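Ferrous iron uptake transporter protein B (Streptococcus thermophilus, PDB 3TAH) probably transports ferrous iron into the cell in a GTP-driven uptake system, of which this chain is the soluble G-protein domain with its helical appendage. Local coordinates at residues A[31-35]-A[36-40]; A[210-213]-A[214-217]; A[71-74]-A[75-79]; A[96-99]-A[100-104]. The protein carries 1 engineered substitution. All coordinates share one frame; numbering follows the deposited sequence. Where two conformers were deposited one is given.

Interaction 1 of 4, residues A[31-35]-A[36-40]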
ATOM      1  N   GLY A  31     -15.039 -17.089   1.161  1.00 25.50           N
ATOM      2  CA  GLY A  31     -15.613 -17.186   2.512  1.00 26.62           C
ATOM      3  C   GLY A  31     -15.731 -15.794   3.101  1.00 25.52           C
ATOM      4  O   GLY A  31     -15.954 -14.832   2.372  1.00 25.24           O
ATOM      5  N   ASN A  32     -15.583 -15.683   4.411  1.00 26.07           N
ATOM      6  CA  ASN A  32     -15.561 -14.393   5.079  1.00 27.04           C
ATOM      7  C   ASN A  32     -14.326 -14.287   5.960  1.00 25.61           C
ATOM      8  O   ASN A  32     -13.763 -15.306   6.379  1.00 25.61           O
ATOM      9  CB  ASN A  32     -16.816 -14.171   5.936  1.00 28.65           C
ATOM     10  CG  ASN A  32     -16.909 -15.141   7.102  1.00 32.19           C
ATOM     11  OD1 ASN A  32     -17.205 -16.324   6.909  1.00 37.18           O
ATOM     12  ND2 ASN A  32     -16.663 -14.651   8.317  1.00 34.28           N
ATOM     13  N   TRP A  33     -13.913 -13.059   6.241  1.00 23.83           N
ATOM     14  CA  TRP A  33     -12.827 -12.836   7.189  1.00 24.23           C
ATOM     15  C   TRP A  33     -13.373 -13.095   8.591  1.00 25.19           C
ATOM     16  O   TRP A  33     -14.545 -12.810   8.862  1.00 23.43           O
ATOM     17  CB  TRP A  33     -12.221 -11.442   7.053  1.00 24.23           C
ATOM     18  CG  TRP A  33     -11.423 -11.303   5.795  1.00 21.74           C
ATOM     19  CD1 TRP A  33     -11.866 -10.847   4.601  1.00 22.51           C
ATOM     20  CD2 TRP A  33     -10.039 -11.631   5.612  1.00 22.34           C
ATOM     21  NE1 TRP A  33     -10.853 -10.868   3.670  1.00 21.94           N
ATOM     22  CE2 TRP A  33      -9.718 -11.345   4.267  1.00 21.78           C
ATOM     23  CE3 TRP A  33      -9.042 -12.152   6.451  1.00 23.73           C
ATOM     24  CZ2 TRP A  33      -8.442 -11.556   3.738  1.00 24.11           C
ATOM     25  CZ3 TRP A  33      -7.767 -12.367   5.920  1.00 24.93           C
ATOM     26  CH2 TRP A  33      -7.483 -12.065   4.577  1.00 24.29           C
ATOM     27  N   PRO A  34     -12.541 -13.655   9.482  1.00 27.64           N
ATOM     28  CA  PRO A  34     -13.077 -14.052  10.785  1.00 28.77           C
ATOM     29  C   PRO A  34     -13.716 -12.907  11.576  1.00 29.69           C
ATOM     30  O   PRO A  34     -13.165 -11.803  11.642  1.00 29.91           O
ATOM     31  CB  PRO A  34     -11.853 -14.596  11.531  1.00 29.41           C
ATOM     32  CG  PRO A  34     -10.879 -14.918  10.503  1.00 29.77           C
ATOM     33  CD  PRO A  34     -11.127 -14.037   9.328  1.00 27.97           C
ATOM     34  N   GLY A  35     -14.882 -13.190  12.150  1.00 30.97           N
ATOM     35  CA  GLY A  35     -15.620 -12.228  12.972  1.00 31.13           C
ATOM     36  C   GLY A  35     -16.360 -11.114  12.244  1.00 31.58           C
ATOM     37  O   GLY A  35     -17.013 -10.301  12.895  1.00 31.81           O
ATOM     38  N   VAL A  36     -16.262 -11.062  10.912  1.00 30.93           N
ATOM     39  CA  VAL A  36     -16.916 -10.031  10.102  1.00 30.13           C
ATOM     40  C   VAL A  36     -17.546 -10.658   8.858  1.00 29.92           C
ATOM     41  O   VAL A  36     -17.275 -11.819   8.528  1.00 30.32           O
ATOM     42  CB  VAL A  36     -15.916  -8.915   9.691  1.00 31.05           C
ATOM     43  CG1 VAL A  36     -15.426  -8.156  10.923  1.00 30.81           C
ATOM     44  CG2 VAL A  36     -14.741  -9.489   8.906  1.00 28.06           C
ATOM     45  N   THR A  37     -18.387  -9.894   8.173  1.00 29.48           N
ATOM     46  CA  THR A  37     -19.026 -10.371   6.943  1.00 30.03           C
ATOM     47  C   THR A  37     -18.297  -9.942   5.660  1.00 28.94           C
ATOM     48  O   THR A  37     -18.830 -10.125   4.568  1.00 30.65           O
ATOM     49  CB  THR A  37     -20.513  -9.938   6.886  1.00 30.78           C
ATOM     50  OG1 THR A  37     -20.600  -8.514   6.799  1.00 30.26           O
ATOM     51  CG2 THR A  37     -21.265 -10.446   8.128  1.00 30.25           C
ATOM     52  N   VAL A  38     -17.089  -9.391   5.775  1.00 26.06           N
ATOM     53  CA  VAL A  38     -16.314  -9.006   4.592  1.00 24.92           C
ATOM     54  C   VAL A  38     -15.842 -10.271   3.887  1.00 23.90           C
ATOM     55  O   VAL A  38     -15.297 -11.178   4.530  1.00 22.63           O
ATOM     56  CB  VAL A  38     -15.088  -8.146   4.942  1.00 23.84           C
ATOM     57  CG1 VAL A  38     -14.368  -7.703   3.670  1.00 24.85           C
ATOM     58  CG2 VAL A  38     -15.487  -6.919   5.780  1.00 23.73           C
ATOM     59  N   GLU A  39     -16.044 -10.328   2.574  1.00 23.65           N
ATOM     60  CA  GLU A  39     -15.645 -11.488   1.777  1.00 23.94           C
ATOM     61  C   GLU A  39     -14.148 -11.753   1.887  1.00 22.41           C
ATOM     62  O   GLU A  39     -13.344 -10.823   1.818  1.00 21.12           O
ATOM     63  CB  GLU A  39     -16.015 -11.283   0.300  1.00 25.22           C
ATOM     64  CG  GLU A  39     -15.422 -12.296  -0.673  1.00 26.03           C
ATOM     65  CD  GLU A  39     -15.672 -11.903  -2.111  1.00 28.85           C
ATOM     66  OE1 GLU A  39     -16.776 -12.220  -2.601  1.00 27.46           O
ATOM     67  OE2 GLU A  39     -14.769 -11.285  -2.732  1.00 28.55           O
ATOM     68  N   ARG A  40     -13.791 -13.022   2.059  1.00 19.61           N
ATOM     69  CA  ARG A  40     -12.410 -13.469   1.984  1.00 20.29           C
ATOM     70  C   ARG A  40     -12.295 -14.359   0.767  1.00 20.72           C
ATOM     71  O   ARG A  40     -12.940 -15.417   0.710  1.00 20.17           O
ATOM     72  CB  ARG A  40     -12.030 -14.241   3.235  1.00 22.35           C
ATOM     73  CG  ARG A  40     -10.593 -14.715   3.300  1.00 22.69           C
ATOM     74  CD  ARG A  40     -10.401 -15.449   4.617  1.00 27.26           C
ATOM     75  NE  ARG A  40      -9.014 -15.784   4.903  1.00 28.25           N
ATOM     76  CZ  ARG A  40      -8.608 -16.401   6.015  1.00 31.33           C
ATOM     77  NH1 ARG A  40      -9.480 -16.777   6.957  1.00 31.13           N
ATOM     78  NH2 ARG A  40      -7.314 -16.661   6.181  1.00 32.21           N
TER

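Interaction 2 of 4, residues A[210-213]-A[214-217]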
ATOM      1  N   SER A 210      -6.921   5.852  15.673  1.00 16.63           N
ATOM      2  CA  SER A 210      -7.529   5.286  16.875  1.00 17.18           C
ATOM      3  C   SER A 210      -7.302   3.776  17.022  1.00 17.46           C
ATOM      4  O   SER A 210      -7.224   3.288  18.136  1.00 17.40           O
ATOM      5  CB  SER A 210      -9.022   5.643  16.924  1.00 17.68           C
ATOM      6  OG  SER A 210      -9.671   5.201  15.760  1.00 19.03           O
ATOM      7  N   LEU A 211      -7.186   3.046  15.913  1.00 17.21           N
ATOM      8  CA  LEU A 211      -6.922   1.599  15.966  1.00 16.66           C
ATOM      9  C   LEU A 211      -5.520   1.271  16.464  1.00 16.31           C
ATOM     10  O   LEU A 211      -5.347   0.389  17.303  1.00 16.81           O
ATOM     11  CB  LEU A 211      -7.134   0.940  14.602  1.00 17.59           C
ATOM     12  CG  LEU A 211      -8.560   0.735  14.097  1.00 20.22           C
ATOM     13  CD1 LEU A 211      -8.521   0.299  12.635  1.00 21.56           C
ATOM     14  CD2 LEU A 211      -9.286  -0.290  14.960  1.00 19.13           C
ATOM     15  N   VAL A 212      -4.519   1.978  15.941  1.00 15.93           N
ATOM     16  CA  VAL A 212      -3.132   1.771  16.371  1.00 15.24           C
ATOM     17  C   VAL A 212      -2.993   2.176  17.835  1.00 15.07           C
ATOM     18  O   VAL A 212      -2.355   1.461  18.618  1.00 15.41           O
ATOM     19  CB  VAL A 212      -2.120   2.487  15.450  1.00 15.23           C
ATOM     20  CG1 VAL A 212      -0.740   2.566  16.085  1.00 17.23           C
ATOM     21  CG2 VAL A 212      -2.048   1.775  14.080  1.00 14.79           C
ATOM     22  N   GLU A 213      -3.611   3.292  18.219  1.00 16.52           N
ATOM     23  CA  GLU A 213      -3.526   3.759  19.619  1.00 18.08           C
ATOM     24  C   GLU A 213      -4.124   2.760  20.606  1.00 18.95           C
ATOM     25  O   GLU A 213      -3.578   2.530  21.684  1.00 19.41           O
ATOM     26  CB  GLU A 213      -4.226   5.105  19.774  1.00 17.90           C
ATOM     27  CG  GLU A 213      -3.469   6.219  19.100  1.00 16.05           C
ATOM     28  CD  GLU A 213      -4.205   7.524  19.064  1.00 14.27           C
ATOM     29  OE1 GLU A 213      -5.424   7.558  19.317  1.00 16.64           O
ATOM     30  OE2 GLU A 213      -3.561   8.544  18.765  1.00 16.29           O
ATOM     31  N   ALA A 214      -5.251   2.171  20.228  1.00 18.43           N
ATOM     32  CA  ALA A 214      -5.901   1.158  21.055  1.00 18.58           C
ATOM     33  C   ALA A 214      -5.122  -0.156  21.088  1.00 20.05           C
ATOM     34  O   ALA A 214      -5.145  -0.838  22.097  1.00 24.08           O
ATOM     35  CB  ALA A 214      -7.325   0.924  20.559  1.00 18.27           C
ATOM     36  N   GLU A 215      -4.434  -0.528  20.008  1.00 19.95           N
ATOM     37  CA  GLU A 215      -3.788  -1.837  19.946  1.00 21.94           C
ATOM     38  C   GLU A 215      -2.380  -1.897  20.543  1.00 21.20           C
ATOM     39  O   GLU A 215      -1.997  -2.936  21.061  1.00 20.40           O
ATOM     40  CB  GLU A 215      -3.740  -2.384  18.501  1.00 23.79           C
ATOM     41  CG  GLU A 215      -2.546  -1.940  17.686  1.00 27.79           C
ATOM     42  CD  GLU A 215      -2.543  -2.451  16.244  1.00 30.19           C
ATOM     43  OE1 GLU A 215      -2.343  -1.640  15.332  1.00 30.48           O
ATOM     44  OE2 GLU A 215      -2.742  -3.653  16.026  1.00 34.62           O
ATOM     45  N   LEU A 216      -1.624  -0.802  20.451  0.50 21.84           N
ATOM     46  CA  LEU A 216      -0.243  -0.762  20.934  0.50 22.68           C
ATOM     47  C   LEU A 216      -0.174  -0.597  22.447  0.50 23.36           C
ATOM     48  O   LEU A 216      -0.922   0.183  23.029  0.50 23.60           O
ATOM     49  CB  LEU A 216       0.536   0.381  20.275  0.50 23.46           C
ATOM     50  CG  LEU A 216       1.228   0.118  18.939  0.50 23.75           C
ATOM     51  CD1 LEU A 216       0.226  -0.249  17.880  0.50 24.75           C
ATOM     52  CD2 LEU A 216       2.029   1.333  18.503  0.50 21.92           C
ATOM     53  N   ASP A 217       0.735  -1.334  23.074  1.00 24.34           N
ATOM     54  CA  ASP A 217       0.937  -1.267  24.515  1.00 26.79           C
ATOM     55  C   ASP A 217       2.063  -0.274  24.705  1.00 27.03           C
ATOM     56  O   ASP A 217       3.236  -0.668  24.796  1.00 28.50           O
ATOM     57  CB  ASP A 217       1.305  -2.648  25.063  1.00 28.42           C
ATOM     58  CG  ASP A 217       1.625  -2.633  26.556  1.00 31.10           C
ATOM     59  OD1 ASP A 217       0.949  -1.924  27.322  1.00 33.52           O
ATOM     60  OD2 ASP A 217       2.558  -3.353  26.960  1.00 36.66           O
TER

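Interaction 3 of 4, residues A[71-74]-A[75-79]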
ATOM      1  N   VAL A  71      -9.778  -4.975   7.531  1.00 15.93           N
ATOM      2  CA  VAL A  71      -9.359  -6.294   7.055  1.00 16.02           C
ATOM      3  C   VAL A  71      -8.047  -6.190   6.273  1.00 15.41           C
ATOM      4  O   VAL A  71      -7.121  -6.967   6.516  1.00 15.30           O
ATOM      5  CB  VAL A  71     -10.478  -6.991   6.227  1.00 17.01           C
ATOM      6  CG1 VAL A  71      -9.923  -8.032   5.221  1.00 17.13           C
ATOM      7  CG2 VAL A  71     -11.478  -7.624   7.201  1.00 15.89           C
ATOM      8  N   ALA A  72      -7.964  -5.224   5.367  1.00 14.53           N
ATOM      9  CA  ALA A  72      -6.757  -5.071   4.542  1.00 15.53           C
ATOM     10  C   ALA A  72      -5.545  -4.767   5.424  1.00 15.37           C
ATOM     11  O   ALA A  72      -4.495  -5.408   5.310  1.00 13.77           O
ATOM     12  CB  ALA A  72      -6.946  -4.001   3.488  1.00 14.25           C
ATOM     13  N   ARG A  73      -5.693  -3.793   6.317  1.00 15.97           N
ATOM     14  CA  ARG A  73      -4.601  -3.413   7.210  1.00 15.67           C
ATOM     15  C   ARG A  73      -4.102  -4.571   8.077  1.00 16.00           C
ATOM     16  O   ARG A  73      -2.897  -4.850   8.101  1.00 14.74           O
ATOM     17  CB  ARG A  73      -5.027  -2.257   8.113  1.00 16.93           C
ATOM     18  CG  ARG A  73      -3.907  -1.729   8.970  1.00 16.15           C
ATOM     19  CD  ARG A  73      -4.411  -0.928  10.132  1.00 14.07           C
ATOM     20  NE  ARG A  73      -5.026   0.333   9.734  1.00 17.14           N
ATOM     21  CZ  ARG A  73      -5.233   1.368  10.547  1.00 16.24           C
ATOM     22  NH1 ARG A  73      -4.870   1.313  11.829  1.00 16.43           N
ATOM     23  NH2 ARG A  73      -5.807   2.468  10.076  1.00 15.38           N
ATOM     24  N   ASP A  74      -5.020  -5.226   8.795  1.00 15.93           N
ATOM     25  CA  ASP A  74      -4.655  -6.324   9.698  1.00 16.46           C
ATOM     26  C   ASP A  74      -3.923  -7.426   8.944  1.00 15.79           C
ATOM     27  O   ASP A  74      -2.916  -7.953   9.415  1.00 15.43           O
ATOM     28  CB  ASP A  74      -5.877  -6.921  10.409  1.00 17.15           C
ATOM     29  CG  ASP A  74      -6.528  -5.950  11.385  1.00 19.53           C
ATOM     30  OD1 ASP A  74      -5.901  -4.924  11.747  1.00 19.81           O
ATOM     31  OD2 ASP A  74      -7.679  -6.189  11.793  1.00 19.68           O
ATOM     32  N   TYR A  75      -4.423  -7.768   7.767  1.00 15.61           N
ATOM     33  CA  TYR A  75      -3.774  -8.786   6.971  1.00 14.70           C
ATOM     34  C   TYR A  75      -2.363  -8.360   6.574  1.00 14.98           C
ATOM     35  O   TYR A  75      -1.404  -9.118   6.749  1.00 14.93           O
ATOM     36  CB  TYR A  75      -4.578  -9.101   5.725  1.00 15.28           C
ATOM     37  CG  TYR A  75      -3.845 -10.084   4.870  1.00 18.18           C
ATOM     38  CD1 TYR A  75      -3.809 -11.434   5.214  1.00 19.25           C
ATOM     39  CD2 TYR A  75      -3.164  -9.672   3.729  1.00 18.54           C
ATOM     40  CE1 TYR A  75      -3.119 -12.350   4.431  1.00 19.86           C
ATOM     41  CE2 TYR A  75      -2.483 -10.571   2.952  1.00 21.00           C
ATOM     42  CZ  TYR A  75      -2.463 -11.907   3.301  1.00 23.80           C
ATOM     43  OH  TYR A  75      -1.775 -12.798   2.512  1.00 27.47           O
ATOM     44  N   LEU A  76      -2.225  -7.149   6.044  1.00 15.02           N
ATOM     45  CA  LEU A  76      -0.896  -6.684   5.614  1.00 14.43           C
ATOM     46  C   LEU A  76       0.111  -6.514   6.757  1.00 15.31           C
ATOM     47  O   LEU A  76       1.298  -6.759   6.557  1.00 15.77           O
ATOM     48  CB  LEU A  76      -1.008  -5.396   4.792  1.00 14.96           C
ATOM     49  CG  LEU A  76      -1.747  -5.583   3.463  1.00 16.00           C
ATOM     50  CD1 LEU A  76      -1.933  -4.236   2.793  1.00 16.40           C
ATOM     51  CD2 LEU A  76      -0.990  -6.578   2.524  1.00 12.61           C
ATOM     52  N   LEU A  77      -0.361  -6.087   7.928  0.50 16.15           N
ATOM     53  CA  LEU A  77       0.496  -5.957   9.112  0.50 17.08           C
ATOM     54  C   LEU A  77       0.799  -7.299   9.792  0.50 18.05           C
ATOM     55  O   LEU A  77       1.690  -7.363  10.628  0.50 18.55           O
ATOM     56  CB  LEU A  77      -0.116  -4.988  10.124  0.50 17.76           C
ATOM     57  CG  LEU A  77       0.314  -3.532   9.946  0.50 18.61           C
ATOM     58  CD1 LEU A  77       0.263  -3.114   8.481  0.50 19.84           C
ATOM     59  CD2 LEU A  77      -0.520  -2.599  10.821  0.50 18.98           C
ATOM     60  N   SER A  78       0.077  -8.362   9.438  1.00 18.91           N
ATOM     61  CA  SER A  78       0.302  -9.704  10.024  1.00 19.82           C
ATOM     62  C   SER A  78       1.572 -10.373   9.489  1.00 22.44           C
ATOM     63  O   SER A  78       1.987 -11.415   9.998  1.00 21.46           O
ATOM     64  CB  SER A  78      -0.893 -10.633   9.761  1.00 21.01           C
ATOM     65  OG  SER A  78      -0.914 -11.136   8.426  1.00 20.45           O
ATOM     66  N   GLN A  79       2.169  -9.795   8.448  1.00 22.91           N
ATOM     67  CA  GLN A  79       3.364 -10.321   7.820  1.00 25.78           C
ATOM     68  C   GLN A  79       3.157 -11.746   7.236  1.00 25.62           C
ATOM     69  O   GLN A  79       4.099 -12.527   7.185  1.00 29.09           O
ATOM     70  CB  GLN A  79       4.568 -10.263   8.786  1.00 27.26           C
ATOM     71  CG  GLN A  79       4.693  -8.934   9.574  1.00 28.50           C
ATOM     72  CD  GLN A  79       6.057  -8.748  10.232  1.00 29.24           C
ATOM     73  OE1 GLN A  79       6.167  -8.636  11.467  1.00 28.21           O
ATOM     74  NE2 GLN A  79       7.104  -8.725   9.412  1.00 24.08           N
TER

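Interaction 4 of 4, residues A[96-99]-A[100-104]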
ATOM      1  N   ASN A  96      -5.273   7.052  -7.208  1.00 15.00           N
ATOM      2  CA  ASN A  96      -4.939   5.659  -6.903  1.00 13.67           C
ATOM      3  C   ASN A  96      -3.635   5.495  -6.097  1.00 14.19           C
ATOM      4  O   ASN A  96      -3.534   4.585  -5.266  1.00 13.48           O
ATOM      5  CB  ASN A  96      -4.847   4.814  -8.175  1.00 14.48           C
ATOM      6  CG  ASN A  96      -6.207   4.411  -8.724  1.00 14.03           C
ATOM      7  OD1 ASN A  96      -6.512   3.213  -8.847  1.00 13.06           O
ATOM      8  ND2 ASN A  96      -7.020   5.392  -9.072  1.00 12.67           N
ATOM      9  N   LEU A  97      -2.649   6.365  -6.343  1.00 12.84           N
ATOM     10  CA  LEU A  97      -1.354   6.269  -5.646  1.00 11.94           C
ATOM     11  C   LEU A  97      -1.423   6.694  -4.173  1.00 12.59           C
ATOM     12  O   LEU A  97      -0.487   6.450  -3.420  1.00 11.24           O
ATOM     13  CB  LEU A  97      -0.247   7.051  -6.372  1.00 11.39           C
ATOM     14  CG  LEU A  97       0.159   6.540  -7.760  1.00 12.43           C
ATOM     15  CD1 LEU A  97       1.100   7.536  -8.397  1.00 13.29           C
ATOM     16  CD2 LEU A  97       0.799   5.119  -7.703  1.00 13.80           C
ATOM     17  N   TYR A  98      -2.516   7.331  -3.761  1.00 14.17           N
ATOM     18  CA  TYR A  98      -2.711   7.664  -2.353  1.00 14.02           C
ATOM     19  C   TYR A  98      -2.615   6.404  -1.493  1.00 13.89           C
ATOM     20  O   TYR A  98      -1.834   6.339  -0.534  1.00 13.77           O
ATOM     21  CB  TYR A  98      -4.045   8.380  -2.169  1.00 14.21           C
ATOM     22  CG  TYR A  98      -4.279   8.900  -0.780  1.00 14.97           C
ATOM     23  CD1 TYR A  98      -3.760  10.131  -0.375  1.00 15.88           C
ATOM     24  CD2 TYR A  98      -5.034   8.177   0.132  1.00 15.72           C
ATOM     25  CE1 TYR A  98      -3.969  10.608   0.888  1.00 16.09           C
ATOM     26  CE2 TYR A  98      -5.254   8.659   1.407  1.00 15.85           C
ATOM     27  CZ  TYR A  98      -4.716   9.871   1.770  1.00 18.92           C
ATOM     28  OH  TYR A  98      -4.930  10.345   3.022  1.00 21.06           O
ATOM     29  N   LEU A  99      -3.379   5.389  -1.865  1.00 12.66           N
ATOM     30  CA  LEU A  99      -3.286   4.089  -1.214  1.00 12.10           C
ATOM     31  C   LEU A  99      -1.873   3.486  -1.364  1.00 12.37           C
ATOM     32  O   LEU A  99      -1.325   2.956  -0.411  1.00 11.38           O
ATOM     33  CB  LEU A  99      -4.316   3.116  -1.801  1.00 12.13           C
ATOM     34  CG  LEU A  99      -4.330   1.692  -1.231  1.00 14.06           C
ATOM     35  CD1 LEU A  99      -4.699   1.655   0.266  1.00 14.96           C
ATOM     36  CD2 LEU A  99      -5.267   0.809  -2.043  1.00 12.28           C
ATOM     37  N   THR A 100      -1.298   3.575  -2.565  1.00 12.18           N
ATOM     38  CA  THR A 100      -0.007   2.987  -2.851  1.00 12.12           C
ATOM     39  C   THR A 100       1.047   3.429  -1.829  1.00 14.58           C
ATOM     40  O   THR A 100       1.825   2.602  -1.325  1.00 12.90           O
ATOM     41  CB  THR A 100       0.449   3.361  -4.273  1.00 13.10           C
ATOM     42  OG1 THR A 100      -0.557   2.971  -5.222  1.00 12.08           O
ATOM     43  CG2 THR A 100       1.791   2.703  -4.584  1.00 12.90           C
ATOM     44  N   THR A 101       1.057   4.723  -1.499  1.00 14.11           N
ATOM     45  CA  THR A 101       2.055   5.234  -0.544  1.00 13.44           C
ATOM     46  C   THR A 101       1.935   4.517   0.804  1.00 14.11           C
ATOM     47  O   THR A 101       2.931   4.190   1.452  1.00 12.64           O
ATOM     48  CB  THR A 101       1.978   6.778  -0.363  1.00 13.60           C
ATOM     49  OG1 THR A 101       0.711   7.164   0.189  1.00 14.21           O
ATOM     50  CG2 THR A 101       2.231   7.524  -1.689  1.00 13.34           C
ATOM     51  N   GLN A 102       0.707   4.256   1.220  1.00 13.49           N
ATOM     52  CA  GLN A 102       0.450   3.554   2.464  1.00 13.86           C
ATOM     53  C   GLN A 102       0.827   2.081   2.416  1.00 13.47           C
ATOM     54  O   GLN A 102       1.313   1.535   3.406  1.00 13.52           O
ATOM     55  CB  GLN A 102      -1.019   3.701   2.849  1.00 15.22           C
ATOM     56  CG  GLN A 102      -1.464   5.135   3.073  1.00 15.86           C
ATOM     57  CD  GLN A 102      -2.954   5.225   3.248  1.00 18.12           C
ATOM     58  OE1 GLN A 102      -3.504   4.566   4.125  1.00 21.63           O
ATOM     59  NE2 GLN A 102      -3.623   6.020   2.411  1.00 21.69           N
ATOM     60  N   LEU A 103       0.596   1.450   1.266  1.00 13.06           N
ATOM     61  CA  LEU A 103       1.012   0.061   1.048  1.00 12.98           C
ATOM     62  C   LEU A 103       2.534  -0.097   1.156  1.00 14.26           C
ATOM     63  O   LEU A 103       3.012  -1.033   1.807  1.00 15.03           O
ATOM     64  CB  LEU A 103       0.503  -0.459  -0.295  1.00 12.50           C
ATOM     65  CG  LEU A 103      -1.025  -0.504  -0.469  1.00 12.09           C
ATOM     66  CD1 LEU A 103      -1.393  -0.827  -1.927  1.00 11.90           C
ATOM     67  CD2 LEU A 103      -1.708  -1.493   0.502  1.00 13.51           C
ATOM     68  N   ILE A 104       3.294   0.820   0.545  1.00 13.30           N
ATOM     69  CA  ILE A 104       4.758   0.767   0.611  1.00 13.32           C
ATOM     70  C   ILE A 104       5.210   0.807   2.070  1.00 11.79           C
ATOM     71  O   ILE A 104       6.119   0.088   2.473  1.00 13.27           O
ATOM     72  CB  ILE A 104       5.413   1.912  -0.219  1.00 14.59           C
ATOM     73  CG1 ILE A 104       5.110   1.732  -1.719  1.00 14.28           C
ATOM     74  CG2 ILE A 104       6.938   1.950   0.010  1.00 13.24           C
ATOM     75  CD1 ILE A 104       5.465   2.928  -2.631  1.00 13.14           C
TER

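Interaction 1 of 4, residues A[31-35]-A[36-40]
R40 lays its side chain across one face of the W33 indole, and this overlap is the main side-chain contact of the turn. The indole face is met first by aliphatic carbons: R40 CB sits 3.6 Å from the centroid of the five-membered ring, close to the ring normal, a CH-pi contact, and R40 CG follows at 3.6 Å from W33 CE2. With CG anti to the backbone N (chi1 -178°) and the chain extended as far as NE, the guanidinium is carried on to the six-membered part of the indole. There it stacks nearly flat, its plane tilted 14° from that of W33, while NH1 passes the CD of P34. The opposing backbones belong to the hairpin between strands 28-32 and 39-45, in the segment that corresponds to the first switch region of G proteins; G31 and R40 form its hydrogen-bonded pair, with G31 N 2.7 Å from R40 O and R40 N 2.8 Å from G31 O. Beyond that pair, W33 N donates to V38 O at 2.9 Å, and a type II turn from W33 to V36 reverses the chain, V36 N reaching W33 O. N32 spans this turn from the side: its ND2 gives V36 O a hydrogen bond of 2.9 Å, with V36 O lying 25° out of the amide plane, and also bonds weakly to W33 O. Alongside, V36 CG2 lies 3.7 Å from W33 CB. V71 on helix 67-77 packs against both W33 and V36, and Q54 of strand 51-55 touches both W33 and R40.

Interaction 2 of 4, residues A[210-213]-A[214-217]
A214 closes a helical turn onto S210: its backbone N reaches S210 O at 3.1 Å, while its methyl CB rests 3.4 Å from the same oxygen. A single carbonyl thus receives the amide as its hydrogen-bond donor and the methyl as a plain van der Waals neighbour. E215 comes next, and its N is shared unequally, making a 3.0 Å bond to L211 O and a weak one to V212 O. Its side chain leaves between the backbone N and the carbonyl carbon (chi1 87°), a rotation that brings CG over the two carbonyls, 3.5 Å from V212 O. From CG the chain runs on extended, and OE1 ends 3.6 Å from V212 CG2, where a carboxylate oxygen meets a methyl. Y201 of helix 198-206 touches the side chains of both V212 and E215. L216 N takes up V212 O at 3.0 Å with an N-H...O angle of 158°, so V212 O accepts one firm bond and one weak one. L216 CB lies 3.5 Å from V212 O, and the leucine side chain runs alongside that of V212, pointing the same way; the closeness of their methyls is doubtful, because L216 was modelled in two conformers. Here the backbone departs from helical angles, with psi opening to 138°. These features mark the C-terminal end of the short helix 210-215, part of the FeoB cytosolic helical domain, where the last i to i+4 bonds are made as the chain becomes extended.

Interaction 3 of 4, residues A[71-74]-A[75-79]
Y75 N bonds to V71 O at 3.1 Å, the first of three regular i to i+4 bonds in this part of helix 67-77. L76 N follows with A72 O at 3.0 Å, and L77 N with R73 O at 2.8 Å, their N-H...O angles being 167° and 161°. Regularity then fades: S78 N bonds only weakly to D74 O and also reaches back to Y75 O at 3.2 Å. The hydroxyl of S78 supplies a stronger grip, since its OG, set between the backbone N and the carbonyl carbon (chi1 77°), donates to Y75 O at 2.7 Å. Y75 O therefore takes two donors from one residue. The charged side chains find their partners beyond these residues: D74 OD2 forms a salt bridge with K70, whereas R73 offers NH1 to D209 in a salt bridge and NH2 to M62 O. In its place after the D55-G58 motif, predicted to bind GTP, the helix corresponds to the switch II helix of G proteins. Its A72, Y75 and L76 lie on strand 4-10, while R73 and L77 face helix 198-206 and R73 also touches helix 210-215.

Interaction 4 of 4, residues A[96-99]-A[100-104]
Q102 folds back over the preceding turn toward Y98, and its course can be traced atom by atom. CB lies 3.4 Å from L99 O. CG, anti to the carbonyl carbon (chi1 -61°), passes 3.8 Å from Y98 O, and the extended chain carries CD past that same oxygen at a slightly greater distance. At the tip the two amide atoms part: OE1 accepts from M62 N, while NE2 bonds to S61 OG and gives Y98 O only a weak, 3.5 Å bond. NE2 also comes 3.3 Å from Y98 CE2, approaching the ring obliquely, with the amide plane turned 87° from the ring plane. Bonds at both its oxygen and its nitrogen hold the amide in this rotation. Y98 O has a stronger donor in T101, whose OG1 lies 2.8 Å away; that hydroxyl stands between its own backbone N and carbonyl carbon (chi1 63°), facing back along the helix, and is also bonded to R249 NH1. The regular backbone ladder runs beside these side-chain bonds, T101 N reaching L97 O and L103 N reaching L99 O, each at 3.0 Å. T100 lies side by side with L97, its OG1 3.6 Å from L97 CD2, and takes its polar partner from N86. Helix 93-105 is the crossover of the beta-alpha-beta unit formed with strands 83-89 and 110-115. T100 and L103 pack on both strands, whereas L97, Y98 and Q102 meet helix 241-259, where the Y98 ring stacks with Y250.

Interaction 3 touches each of the other contacts. V71 CG1 lies 3.4 Å from W33 NE1 of interaction 1, R73 NH1 is 3.6 Å from L211 CB of interaction 2, and L76 CD1 is 3.6 Å from L103 CD2 of interaction 4. Helix 67-77 therefore joins the 31-40 hairpin, the helical domain and the core of the G domain. Interactions 1 and 2 stay apart, about 11 Å between nearest atoms. The bound mGDP lies about 8 Å from the N96 side chain of interaction 4 and about 9 Å from that of E39 in interaction 1; N96 also neighbours N11 and S14 of the nucleotide-binding loop, which carries the engineered A13.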